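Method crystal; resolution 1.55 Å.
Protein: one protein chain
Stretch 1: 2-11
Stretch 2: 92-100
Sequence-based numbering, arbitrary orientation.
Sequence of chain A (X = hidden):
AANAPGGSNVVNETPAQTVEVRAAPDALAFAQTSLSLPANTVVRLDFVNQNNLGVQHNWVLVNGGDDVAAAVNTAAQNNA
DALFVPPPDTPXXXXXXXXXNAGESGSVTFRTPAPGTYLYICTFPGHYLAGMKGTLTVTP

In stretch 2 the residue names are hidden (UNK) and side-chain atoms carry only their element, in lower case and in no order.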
# COMPACT_ATOMS: atom_id res chain seq x y z
N ALA A 2 -5.85 -2.42 -15.88
CA ALA A 2 -5.57 -1.15 -15.15
C ALA A 2 -5.31 -1.43 -13.67
O ALA A 2 -5.10 -0.48 -12.90
CB ALA A 2 -6.70 -0.16 -15.31
N ASN A 3 -5.80 -2.59 -13.19
CA ASN A 3 -5.32 -3.06 -11.88
C ASN A 3 -3.82 -3.28 -11.93
O ASN A 3 -3.32 -4.33 -12.34
CB ASN A 3 -6.02 -4.38 -11.50
CG ASN A 3 -5.61 -4.90 -10.15
OD1 ASN A 3 -5.03 -4.14 -9.34
ND2 ASN A 3 -5.95 -6.14 -9.80
N ALA A 4 -3.06 -2.26 -11.49
CA ALA A 4 -1.60 -2.35 -11.55
C ALA A 4 -0.98 -1.54 -10.39
O ALA A 4 -1.63 -0.61 -9.90
CB ALA A 4 -1.13 -1.74 -12.87
N PRO A 5 0.26 -1.82 -10.12
CA PRO A 5 1.00 -1.04 -9.11
C PRO A 5 1.17 0.37 -9.62
O PRO A 5 1.06 0.65 -10.83
CB PRO A 5 2.29 -1.79 -8.94
CG PRO A 5 2.47 -2.62 -10.16
CD PRO A 5 1.09 -2.88 -10.71
N GLY A 6 1.58 1.29 -8.75
CA GLY A 6 1.73 2.69 -9.20
C GLY A 6 2.15 3.53 -7.99
O GLY A 6 2.60 2.99 -6.98
N GLY A 7 2.17 4.84 -8.20
CA GLY A 7 2.53 5.77 -7.14
C GLY A 7 3.54 6.79 -7.65
O GLY A 7 4.33 6.58 -8.55
N SER A 8 3.51 7.96 -6.96
CA SER A 8 4.43 9.02 -7.33
C SER A 8 5.88 8.63 -7.17
O SER A 8 6.72 9.21 -7.85
CB SER A 8 4.14 10.31 -6.55
OG SER A 8 4.39 10.10 -5.16
N ASN A 9 6.20 7.73 -6.25
CA ASN A 9 7.60 7.42 -5.95
C ASN A 9 8.08 6.11 -6.56
O ASN A 9 9.17 5.64 -6.23
CB ASN A 9 7.75 7.36 -4.41
CG ASN A 9 7.75 8.77 -3.81
OD1 ASN A 9 7.08 9.69 -4.28
ND2 ASN A 9 8.51 8.92 -2.73
N VAL A 10 7.26 5.52 -7.44
CA VAL A 10 7.73 4.27 -8.10
C VAL A 10 8.96 4.53 -8.95
O VAL A 10 9.01 5.56 -9.62
CB VAL A 10 6.60 3.71 -8.99
CG1 VAL A 10 7.06 2.59 -9.90
CG2 VAL A 10 5.53 3.18 -8.03
N VAL A 11 9.93 3.63 -8.87
CA VAL A 11 11.14 3.78 -9.70
C VAL A 11 11.50 2.41 -10.26
O VAL A 11 11.22 1.37 -9.67
CB VAL A 11 12.33 4.34 -8.92
CG1 VAL A 11 12.19 5.80 -8.55
CG2 VAL A 11 12.68 3.51 -7.71
N UNK A 92 -0.89 12.49 -3.43
CA UNK A 92 -0.47 11.98 -2.14
C UNK A 92 -0.49 10.47 -2.02
O UNK A 92 -0.41 9.95 -0.88
o UNK A 92 -1.97 14.94 -0.90
c UNK A 92 -1.03 14.14 -0.95
c UNK A 92 -1.30 12.64 -1.02
n UNK A 92 0.24 14.51 -1.01
N UNK A 93 -0.50 9.77 -3.13
CA UNK A 93 -0.34 8.30 -3.13
C UNK A 93 1.06 7.95 -3.62
O UNK A 93 1.40 8.10 -4.80
c UNK A 93 -1.41 7.71 -4.05
N UNK A 94 1.96 7.67 -2.68
CA UNK A 94 3.36 7.48 -2.95
C UNK A 94 3.68 6.20 -3.70
O UNK A 94 4.56 6.17 -4.55
c UNK A 94 4.13 8.82 -0.86
c UNK A 94 4.18 7.52 -1.65
c UNK A 94 4.95 8.71 0.42
c UNK A 94 4.65 9.97 -1.71
N UNK A 95 2.98 5.12 -3.35
CA UNK A 95 3.21 3.82 -3.96
C UNK A 95 2.05 2.87 -3.62
O UNK A 95 1.49 2.93 -2.53
c UNK A 95 4.49 3.18 -3.32
N UNK A 96 1.77 1.96 -4.55
CA UNK A 96 0.78 0.93 -4.24
C UNK A 96 1.10 -0.34 -5.05
O UNK A 96 1.66 -0.25 -6.15
c UNK A 96 -0.65 1.36 -4.48
c UNK A 96 -1.48 2.97 -7.75
n UNK A 96 -1.69 1.64 -8.01
c UNK A 96 -1.01 1.74 -5.86
c UNK A 96 -1.51 0.93 -6.85
c UNK A 96 -0.82 5.44 -6.72
c UNK A 96 -0.66 4.32 -5.92
c UNK A 96 -0.99 3.07 -6.43
c UNK A 96 -1.64 4.08 -8.56
c UNK A 96 -1.28 5.31 -8.05
N UNK A 97 0.66 -1.46 -4.50
CA UNK A 97 0.67 -2.71 -5.27
C UNK A 97 -0.68 -2.78 -6.03
O UNK A 97 -1.63 -2.12 -5.61
c UNK A 97 1.88 -3.95 -3.41
o UNK A 97 -0.47 -4.05 -3.59
c UNK A 97 0.73 -3.95 -4.39
N UNK A 98 -0.73 -3.67 -6.99
CA UNK A 98 -2.01 -4.06 -7.59
C UNK A 98 -2.91 -4.62 -6.46
O UNK A 98 -2.50 -5.00 -5.39
c UNK A 98 -1.75 -5.16 -8.60
N UNK A 99 -4.20 -4.72 -6.84
CA UNK A 99 -5.17 -5.34 -5.93
C UNK A 99 -5.10 -6.86 -6.13
O UNK A 99 -5.19 -7.30 -7.28
c UNK A 99 -7.64 -5.27 -5.32
s UNK A 99 -7.38 -4.66 -3.66
c UNK A 99 -6.56 -4.79 -6.30
c UNK A 99 -7.67 -2.93 -3.84
N UNK A 100 -4.82 -7.58 -5.08
CA UNK A 100 -4.47 -8.98 -5.15
C UNK A 100 -5.61 -9.87 -4.68
O UNK A 100 -6.16 -9.65 -3.61
c UNK A 100 -3.27 -9.24 -4.18
c UNK A 100 -1.53 -8.62 -5.91
c UNK A 100 -0.97 -8.57 -3.48
c UNK A 100 -2.06 -8.33 -4.51

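Position 92 carries two carbons, the second bearing one oxygen and one nitrogen: a short amide, pointing away from stretch 1 and touching nothing there. It is Asn92.

Position 93 has a single side-chain carbon, directed sideways and out of contact with stretch 1. One carbon makes it Ala93. Its backbone does the work, O accepting from Ser8 N at 3.0 Å.

Position 94 holds four carbons forked at the second. CA-to-CB points away, yet one tip of the fork lies 3.5 Å from both Ser8 OG and Asn9 OD1. The fork after a single CH2 identifies Leu94, with chi1 m and chi2 t. Leu94 O accepts from Asn9 N at 2.8 Å, while the Ser8 OG to Asn9 OD1 hydrogen bond joins the two polar side chains beside the leucine tip.

Position 95 again shows one carbon, pointing away overall, though this CB still touches stretch 1, 4.1 Å from Gly6 O: Ala95. Its CA sits 3.2 Å from Gly6 O in a CA-H...O contact and 3.8 Å from Gly7 CA, a spacing that leaves no room for a side chain on Gly7: an ideal CB there would fall 2.3 Å from Ala95 CA.

Position 96 has one carbon leading to fused five- and six-membered rings of eight carbons and one nitrogen. The ring nitrogen lies 2.9 Å from Ala4 O, which is near the ring plane, whereas Gly6 CA lies over the face, 3.8 Å from the centroid of the six-membered ring. This can only be Trp96. NE1 donates to Ala4 O, and an ideal CB on Gly6 would strike CZ2 at 2.6 Å.

Position 97 has one carbon carrying an oxygen and a carbon, pointing away from stretch 1. This is Thr97, whose OG1 donates to the backbone O of position 98 at 2.9 Å, inside its own stretch.

Position 98 is a single carbon, 3.5 Å from Asn3 OD1 and 4.2 Å from Pro5 CD: Ala98.

Position 99 runs unbranched through two carbons, a sulfur and a carbon, its CB 3.5 Å from Asn3 OD1 and its end leading away. It is Met99, bonded through its backbone: N donates to Asn3 OD1 at 2.7 Å and O accepts from Asn3 ND2 at 2.9 Å.

Position 100 has four carbons forked at the second, beyond contact: Leu100.

The rule is backbone pairing with a few specific side chains. Gly6 and Trp96 form a single antiparallel bridge, Gly6 N to Trp96 O at 3.0 Å and Trp96 N to Gly6 O at 2.8 Å. Glycines allow close approach, the indole covers Gly6, and the Asn3 amide clasps the Met99 backbone with both its polar atoms.

Stretch 2 (92-100) NALAWTAML
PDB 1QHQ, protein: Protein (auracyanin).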